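Local coordinates for A rubisco-like protein (Burkholderia fungorum, PDB 3NWR) that is of unknown specific function but belongs to the rubisco-like proteins, relatives of ribulose bisphosphate carboxylase that probably act on other substrates, at residues A[136-139]-A[140-144]; A[306-309]-A[310-313]; A[358-361]-A[362-365]. All coordinates share one frame; numbering follows the deposited sequence.

Contact 1 (A[136-139]-A[140-144]); sequences ASYR and ARFEL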
loop_
_atom_site.group_PDB
_atom_site.type_symbol
_atom_site.label_atom_id
_atom_site.label_comp_id
_atom_site.label_asym_id
_atom_site.label_seq_id
_atom_site.Cartn_x
_atom_site.Cartn_y
_atom_site.Cartn_z
ATOM N N ALA A 136 13.319 10.685 -19.012
ATOM C CA ALA A 136 14.334 9.643 -18.937
ATOM C C ALA A 136 15.431 9.960 -17.922
ATOM O O ALA A 136 15.890 9.077 -17.198
ATOM C CB ALA A 136 14.946 9.409 -20.321
ATOM N N SER A 137 15.862 11.216 -17.878
ATOM C CA SER A 137 16.934 11.612 -16.969
ATOM C C SER A 137 16.533 11.452 -15.504
ATOM O O SER A 137 17.376 11.219 -14.642
ATOM C CB SER A 137 17.380 13.052 -17.251
ATOM O OG SER A 137 16.302 13.971 -17.138
ATOM N N TYR A 138 15.241 11.584 -15.228
ATOM C CA TYR A 138 14.734 11.360 -13.875
ATOM C C TYR A 138 14.621 9.858 -13.594
ATOM O O TYR A 138 15.059 9.373 -12.544
ATOM C CB TYR A 138 13.380 12.048 -13.711
ATOM C CG TYR A 138 12.791 12.018 -12.318
ATOM C CD1 TYR A 138 13.470 12.568 -11.230
ATOM C CD2 TYR A 138 11.524 11.478 -12.097
ATOM C CE1 TYR A 138 12.907 12.561 -9.950
ATOM C CE2 TYR A 138 10.961 11.461 -10.825
ATOM C CZ TYR A 138 11.659 12.001 -9.761
ATOM O OH TYR A 138 11.097 11.996 -8.498
ATOM N N ARG A 139 14.044 9.120 -14.533
ATOM C CA ARG A 139 13.927 7.666 -14.391
ATOM C C ARG A 139 15.280 7.016 -14.090
ATOM O O ARG A 139 15.381 6.071 -13.302
ATOM C CB ARG A 139 13.315 7.069 -15.663
ATOM C CG ARG A 139 12.857 5.613 -15.551
ATOM C CD ARG A 139 13.966 4.623 -15.909
ATOM N NE ARG A 139 13.543 3.248 -15.647
ATOM C CZ ARG A 139 13.668 2.653 -14.466
ATOM N NH1 ARG A 139 14.217 3.313 -13.447
ATOM N NH2 ARG A 139 13.248 1.403 -14.293
ATOM N N ALA A 140 16.323 7.542 -14.722
ATOM C CA ALA A 140 17.675 7.029 -14.550
ATOM C C ALA A 140 18.196 7.130 -13.117
ATOM O O ALA A 140 19.159 6.454 -12.765
ATOM C CB ALA A 140 18.636 7.754 -15.516
ATOM N N ARG A 141 17.567 7.968 -12.295
ATOM C CA ARG A 141 18.035 8.190 -10.937
ATOM C C ARG A 141 17.438 7.171 -9.971
ATOM O O ARG A 141 17.742 7.178 -8.785
ATOM C CB ARG A 141 17.716 9.619 -10.491
ATOM C CG ARG A 141 18.419 10.673 -11.344
ATOM C CD ARG A 141 17.809 12.057 -11.155
ATOM N NE ARG A 141 17.996 12.573 -9.803
ATOM C CZ ARG A 141 17.404 13.667 -9.329
ATOM N NH1 ARG A 141 16.574 14.373 -10.092
ATOM N NH2 ARG A 141 17.638 14.054 -8.083
ATOM N N PHE A 142 16.602 6.287 -10.503
ATOM C CA PHE A 142 16.058 5.188 -9.710
ATOM C C PHE A 142 16.737 3.882 -10.115
ATOM O O PHE A 142 17.886 3.897 -10.556
ATOM C CB PHE A 142 14.536 5.142 -9.865
ATOM C CG PHE A 142 13.851 6.397 -9.380
ATOM C CD1 PHE A 142 13.342 6.471 -8.093
ATOM C CD2 PHE A 142 13.745 7.506 -10.201
ATOM C CE1 PHE A 142 12.713 7.629 -7.638
ATOM C CE2 PHE A 142 13.116 8.676 -9.760
ATOM C CZ PHE A 142 12.598 8.737 -8.470
ATOM N N GLU A 143 16.056 2.754 -9.955
ATOM C CA GLU A 143 16.665 1.477 -10.288
ATOM C C GLU A 143 16.100 0.894 -11.572
ATOM O O GLU A 143 14.894 0.942 -11.805
ATOM C CB GLU A 143 16.484 0.486 -9.137
ATOM C CG GLU A 143 17.289 0.855 -7.891
ATOM C CD GLU A 143 18.788 0.692 -8.113
ATOM O OE1 GLU A 143 19.176 -0.184 -8.902
ATOM O OE2 GLU A 143 19.578 1.437 -7.497
ATOM N N LEU A 144 16.986 0.326 -12.390
ATOM C CA LEU A 144 16.587 -0.406 -13.586
ATOM C C LEU A 144 16.419 -1.882 -13.256
ATOM O O LEU A 144 17.027 -2.382 -12.313
ATOM C CB LEU A 144 17.675 -0.263 -14.653
ATOM C CG LEU A 144 17.880 1.149 -15.191
ATOM C CD1 LEU A 144 19.174 1.220 -16.001
ATOM C CD2 LEU A 144 16.690 1.568 -16.034
#

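Contact 2 (A[306-309]-A[310-313]); sequences TLWR and LSGV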
loop_
_atom_site.group_PDB
_atom_site.type_symbol
_atom_site.label_atom_id
_atom_site.label_comp_id
_atom_site.label_asym_id
_atom_site.label_seq_id
_atom_site.Cartn_x
_atom_site.Cartn_y
_atom_site.Cartn_z
ATOM N N THR A 306 4.483 2.017 -13.197
ATOM C CA THR A 306 5.548 3.013 -13.305
ATOM C C THR A 306 6.301 3.133 -11.980
ATOM O O THR A 306 7.533 2.994 -11.936
ATOM C CB THR A 306 5.007 4.388 -13.717
ATOM O OG1 THR A 306 4.437 4.306 -15.029
ATOM C CG2 THR A 306 6.129 5.417 -13.718
ATOM N N LEU A 307 5.561 3.378 -10.896
ATOM C CA LEU A 307 6.188 3.510 -9.587
ATOM C C LEU A 307 6.957 2.252 -9.218
ATOM O O LEU A 307 8.108 2.327 -8.787
ATOM C CB LEU A 307 5.137 3.811 -8.528
ATOM C CG LEU A 307 4.403 5.134 -8.704
ATOM C CD1 LEU A 307 3.253 5.180 -7.716
ATOM C CD2 LEU A 307 5.360 6.297 -8.484
ATOM N N TRP A 308 6.337 1.090 -9.392
ATOM C CA TRP A 308 7.028 -0.152 -9.044
ATOM C C TRP A 308 8.266 -0.434 -9.893
ATOM O O TRP A 308 9.259 -0.942 -9.397
ATOM C CB TRP A 308 6.050 -1.343 -8.960
ATOM C CG TRP A 308 5.412 -1.304 -7.627
ATOM C CD1 TRP A 308 4.127 -0.923 -7.311
ATOM C CD2 TRP A 308 6.076 -1.542 -6.395
ATOM N NE1 TRP A 308 3.957 -0.951 -5.939
ATOM C CE2 TRP A 308 5.142 -1.333 -5.362
ATOM C CE3 TRP A 308 7.377 -1.941 -6.065
ATOM C CZ2 TRP A 308 5.474 -1.504 -4.014
ATOM C CZ3 TRP A 308 7.701 -2.102 -4.740
ATOM C CH2 TRP A 308 6.756 -1.881 -3.727
ATOM N N ARG A 309 8.222 -0.072 -11.171
ATOM C CA ARG A 309 9.387 -0.302 -12.011
ATOM C C ARG A 309 10.585 0.550 -11.574
ATOM O O ARG A 309 11.735 0.162 -11.786
ATOM C CB ARG A 309 9.021 -0.099 -13.477
ATOM C CG ARG A 309 8.318 -1.325 -14.041
ATOM C CD ARG A 309 7.647 -1.064 -15.379
ATOM N NE ARG A 309 8.605 -0.761 -16.436
ATOM C CZ ARG A 309 8.248 -0.561 -17.699
ATOM N NH1 ARG A 309 9.170 -0.289 -18.618
ATOM N NH2 ARG A 309 6.960 -0.637 -18.042
ATOM N N LEU A 310 10.323 1.686 -10.935
ATOM C CA LEU A 310 11.414 2.508 -10.401
ATOM C C LEU A 310 12.188 1.809 -9.281
ATOM O O LEU A 310 13.312 2.211 -8.958
ATOM C CB LEU A 310 10.911 3.878 -9.925
ATOM C CG LEU A 310 10.240 4.736 -11.005
ATOM C CD1 LEU A 310 9.662 6.020 -10.405
ATOM C CD2 LEU A 310 11.218 5.069 -12.132
ATOM N N SER A 311 11.602 0.776 -8.678
ATOM C CA SER A 311 12.320 0.016 -7.647
ATOM C C SER A 311 13.206 -1.073 -8.237
ATOM O O SER A 311 13.983 -1.710 -7.522
ATOM C CB SER A 311 11.356 -0.614 -6.641
ATOM O OG SER A 311 10.662 -1.702 -7.225
ATOM N N GLY A 312 13.078 -1.313 -9.538
ATOM C CA GLY A 312 13.968 -2.242 -10.210
ATOM C C GLY A 312 13.473 -3.673 -10.336
ATOM O O GLY A 312 14.250 -4.576 -10.674
ATOM N N VAL A 313 12.184 -3.896 -10.078
ATOM C CA VAL A 313 11.620 -5.235 -10.257
ATOM C C VAL A 313 11.769 -5.727 -11.707
ATOM O O VAL A 313 11.816 -4.927 -12.642
ATOM C CB VAL A 313 10.146 -5.306 -9.830
ATOM C CG1 VAL A 313 10.017 -4.960 -8.346
ATOM C CG2 VAL A 313 9.289 -4.369 -10.681
HETATM O O HOH W 1 11.951 -2.203 -13.305
#

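Contact 3 (A[358-361]-A[362-365]); sequences GQWA and GTVQ. With SO4 (sulfate ion), chain B.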
loop_
_atom_site.group_PDB
_atom_site.type_symbol
_atom_site.label_atom_id
_atom_site.label_comp_id
_atom_site.label_asym_id
_atom_site.label_seq_id
_atom_site.Cartn_x
_atom_site.Cartn_y
_atom_site.Cartn_z
ATOM N N GLY A 358 -6.635 -19.190 -14.316
ATOM C CA GLY A 358 -7.396 -19.943 -15.304
ATOM C C GLY A 358 -6.708 -20.051 -16.655
ATOM O O GLY A 358 -7.367 -20.215 -17.686
ATOM N N GLN A 359 -5.384 -19.963 -16.660
ATOM C CA GLN A 359 -4.639 -20.032 -17.908
ATOM C C GLN A 359 -4.396 -21.471 -18.337
ATOM O O GLN A 359 -4.087 -22.341 -17.522
ATOM C CB GLN A 359 -3.315 -19.281 -17.786
ATOM C CG GLN A 359 -3.506 -17.796 -17.480
ATOM C CD GLN A 359 -4.418 -17.120 -18.489
ATOM O OE1 GLN A 359 -4.073 -17.004 -19.667
ATOM N NE2 GLN A 359 -5.578 -16.657 -18.030
ATOM N N TRP A 360 -4.534 -21.716 -19.632
ATOM C CA TRP A 360 -4.346 -23.052 -20.174
ATOM C C TRP A 360 -4.213 -22.943 -21.691
ATOM O O TRP A 360 -4.130 -21.836 -22.229
ATOM C CB TRP A 360 -5.516 -23.962 -19.764
ATOM C CG TRP A 360 -6.832 -23.599 -20.388
ATOM C CD1 TRP A 360 -7.600 -22.499 -20.118
ATOM C CD2 TRP A 360 -7.547 -24.356 -21.374
ATOM N NE1 TRP A 360 -8.748 -22.525 -20.882
ATOM C CE2 TRP A 360 -8.731 -23.648 -21.666
ATOM C CE3 TRP A 360 -7.289 -25.556 -22.047
ATOM C CZ2 TRP A 360 -9.661 -24.110 -22.597
ATOM C CZ3 TRP A 360 -8.212 -26.007 -22.978
ATOM C CH2 TRP A 360 -9.379 -25.286 -23.243
ATOM N N ALA A 361 -4.176 -24.073 -22.390
ATOM C CA ALA A 361 -4.037 -24.019 -23.847
ATOM C C ALA A 361 -5.026 -23.043 -24.473
ATOM O O ALA A 361 -4.678 -22.294 -25.381
ATOM C CB ALA A 361 -4.208 -25.403 -24.458
ATOM N N GLY A 362 -6.256 -23.052 -23.971
ATOM C CA GLY A 362 -7.322 -22.248 -24.539
ATOM C C GLY A 362 -7.248 -20.743 -24.330
ATOM O O GLY A 362 -8.088 -20.011 -24.853
ATOM N N THR A 363 -6.273 -20.267 -23.556
ATOM C CA THR A 363 -6.079 -18.824 -23.415
ATOM C C THR A 363 -4.796 -18.346 -24.093
ATOM O O THR A 363 -4.445 -17.166 -24.034
ATOM C CB THR A 363 -6.051 -18.382 -21.934
ATOM O OG1 THR A 363 -4.961 -19.037 -21.263
ATOM C CG2 THR A 363 -7.348 -18.746 -21.242
ATOM N N VAL A 364 -4.112 -19.255 -24.776
ATOM C CA VAL A 364 -2.842 -18.919 -25.406
ATOM C C VAL A 364 -2.996 -17.954 -26.589
ATOM O O VAL A 364 -2.251 -16.991 -26.709
ATOM C CB VAL A 364 -2.106 -20.197 -25.835
ATOM C CG1 VAL A 364 -0.955 -19.876 -26.790
ATOM C CG2 VAL A 364 -1.614 -20.945 -24.594
ATOM N N GLN A 365 -3.956 -18.210 -27.471
ATOM C CA GLN A 365 -4.139 -17.323 -28.618
ATOM C C GLN A 365 -4.384 -15.867 -28.199
ATOM O O GLN A 365 -3.770 -14.944 -28.740
ATOM C CB GLN A 365 -5.289 -17.806 -29.505
ATOM C CG GLN A 365 -5.447 -16.977 -30.782
ATOM C CD GLN A 365 -4.328 -17.224 -31.776
ATOM O OE1 GLN A 365 -3.477 -16.364 -32.015
ATOM N NE2 GLN A 365 -4.321 -18.407 -32.351
HETATM S S SO4 B . -6.531 -22.086 -12.117
HETATM O O1 SO4 B . -5.434 -22.955 -11.697
HETATM O O2 SO4 B . -6.840 -22.308 -13.525
HETATM O O3 SO4 B . -6.145 -20.693 -11.917
HETATM O O4 SO4 B . -7.711 -22.367 -11.306
HETATM O O HOH W 2 -5.825 -20.333 -27.219
#

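Contact 1 (A[136-139]-A[140-144])
Arg139 runs from the end of helix 136-139 alongside the loop that follows, reaching as far as Glu143 and Leu144. Its CB sits against the backbone where the loop begins. CG stands anti to the backbone N (chi1 -167°), and a bend at chi2 then sends the chain along the loop, where CD passes Leu144 CD2 at 4.1 Å. That methyl sits over the centre of one guanidinium face, 3.6 Å from both Arg139 NE and CZ. At the tip NH1 and NH2 each donate to Glu143 O at 3.0 Å, two bent bonds sharing one acceptor. NE forms a salt bridge with Asp349, so arginine suits a place where a backbone oxygen and a carboxylate are both within its reach. The chain here leaves the antiparallel sheet of the N-terminal domain for the barrel, through a type I beta turn from Arg139 to Phe142. Across that turn Tyr138 receives the edge of Phe142 in a T-shaped stack, centroids 5.0 Å apart and planes at 83°, with Phe142 CE2 over the ring centre. Tyr138 OH is bonded to Asp104 O. Arg141 NH1 lies at the tyrosine edge, 3.8 Å from Tyr138 CD1, while its NH2 forms a salt bridge with Asp104.

Contact 2 (A[306-309]-A[310-313])
Leu310 N donates to Thr306 O at 3.2 Å, as in a helix, and weakly to Leu307 O. From there the bonds run three residues back: Ser311 N to Trp308 O, and Gly312 N to Arg309 O at 3.0 Å, the latter closing a type I beta turn from Arg309 to Gly312. Gly312 is the first residue to leave helical angles, and its positive phi (94°) would press any CB against the carbonyl oxygen before it, which calls for glycine just past the helix. A water donates to both Arg309 O and Val313 O, tying the turn to the chain beyond it. In the TIM barrel this is an alpha-to-beta connection, leading into strand 315-319 on the side away from the strands' C-terminal ends, where active sites of this fold lie.

Ser311 adds a side-chain bond to its backbone one. With chi1 at 72°, OG takes the crowded position between N and the carbonyl carbon and donates to Trp308 O at 2.7 Å, in the carbonyl plane, whereas Ser311 N approaches the same oxygen from above it. That buried oxygen is thus gripped twice. OG also lies at the indole edge, 3.5 Å from Trp308 CE3. Leu310 folds back along the helix end, CG 3.4 Å from Thr306 O, and its apolar branches suit a pocket shared with Leu107 and Leu110. Val313 CG2 rests 3.7 Å from Trp308 O. Arg309 sends its guanidinium elsewhere, to Asp349, Gln305 and Thr341 O.

Contact 3 (A[358-361]-A[362-365])
Trp360 covers the peptide that follows it: Gly362 N sits 3.1 Å above the indole plane, over its centre, and Gly362 CA makes a CH-pi contact 3.6 Å from the centroid of the six-membered ring. The torsion chi1 of 68° sets CG between the backbone N and the carbonyl carbon, which folds the ring back over the chain. Glycine suits position 362 because a CB there would run into Trp360 CZ2. Thr363 fills the other part of the packed side. Its CG2 lies 3.9 Å from Trp360 CD1, and its OG1 is 2.7 Å from Gln359 OE1 and 3.1 Å from Trp360 O, so two acceptors compete for one hydroxyl proton. The Gln359 amide is held in place by NE2, which donates to Ser357 O and Leu321 O and so leaves OE1 for the threonine.

This loop joins strand 352-355 of the TIM barrel to helix 364-371, a beta-to-alpha connection at the strands' C-terminal ends. Backbone bonds leading into the helix are Thr363 N to Trp360 O and Val364 N to Ala361 O, the latter 3.1 Å. Branched, apolar Val364 packs against Ala401 and Trp402 of helix 391-407.

The contact is looser at its water and sulfate ends, and Gly362, though covered by the indole on one side, stays exposed overall. A water links Ala361 O and Gln365 N, donating to the first and accepting from the second. At the far end Gly358, whose positive phi favours glycine, donates its N to sulfate O3 at 2.9 Å. The sulfate, which probably came from the crystallisation liquor, is also hydrogen-bonded to Lys324 NZ and Gly382 N; its place is consistent with a phosphate site as in rubisco.

Overall arrangement
Along the chain the contacts come in series. Contacts 1 and 2 touch, their centres 10 Å apart: Glu143 N is probably bonded to Leu310 O, and Arg139 NH2 more weakly to Arg309 O. The passage out of the N-terminal domain is thereby fastened to the end of helix 301-309 in the barrel, with Asp349 paired to an arginine of each contact. Contact 3 stands apart, its centre about 28 Å from that of contact 2 and 36 Å from that of contact 1, across the chain's centre from the latter. Contacts 2 and 3 flank neighbouring strands, contact 2 entering 315-319 and contact 3 leaving 352-355, hence at opposite ends of the barrel.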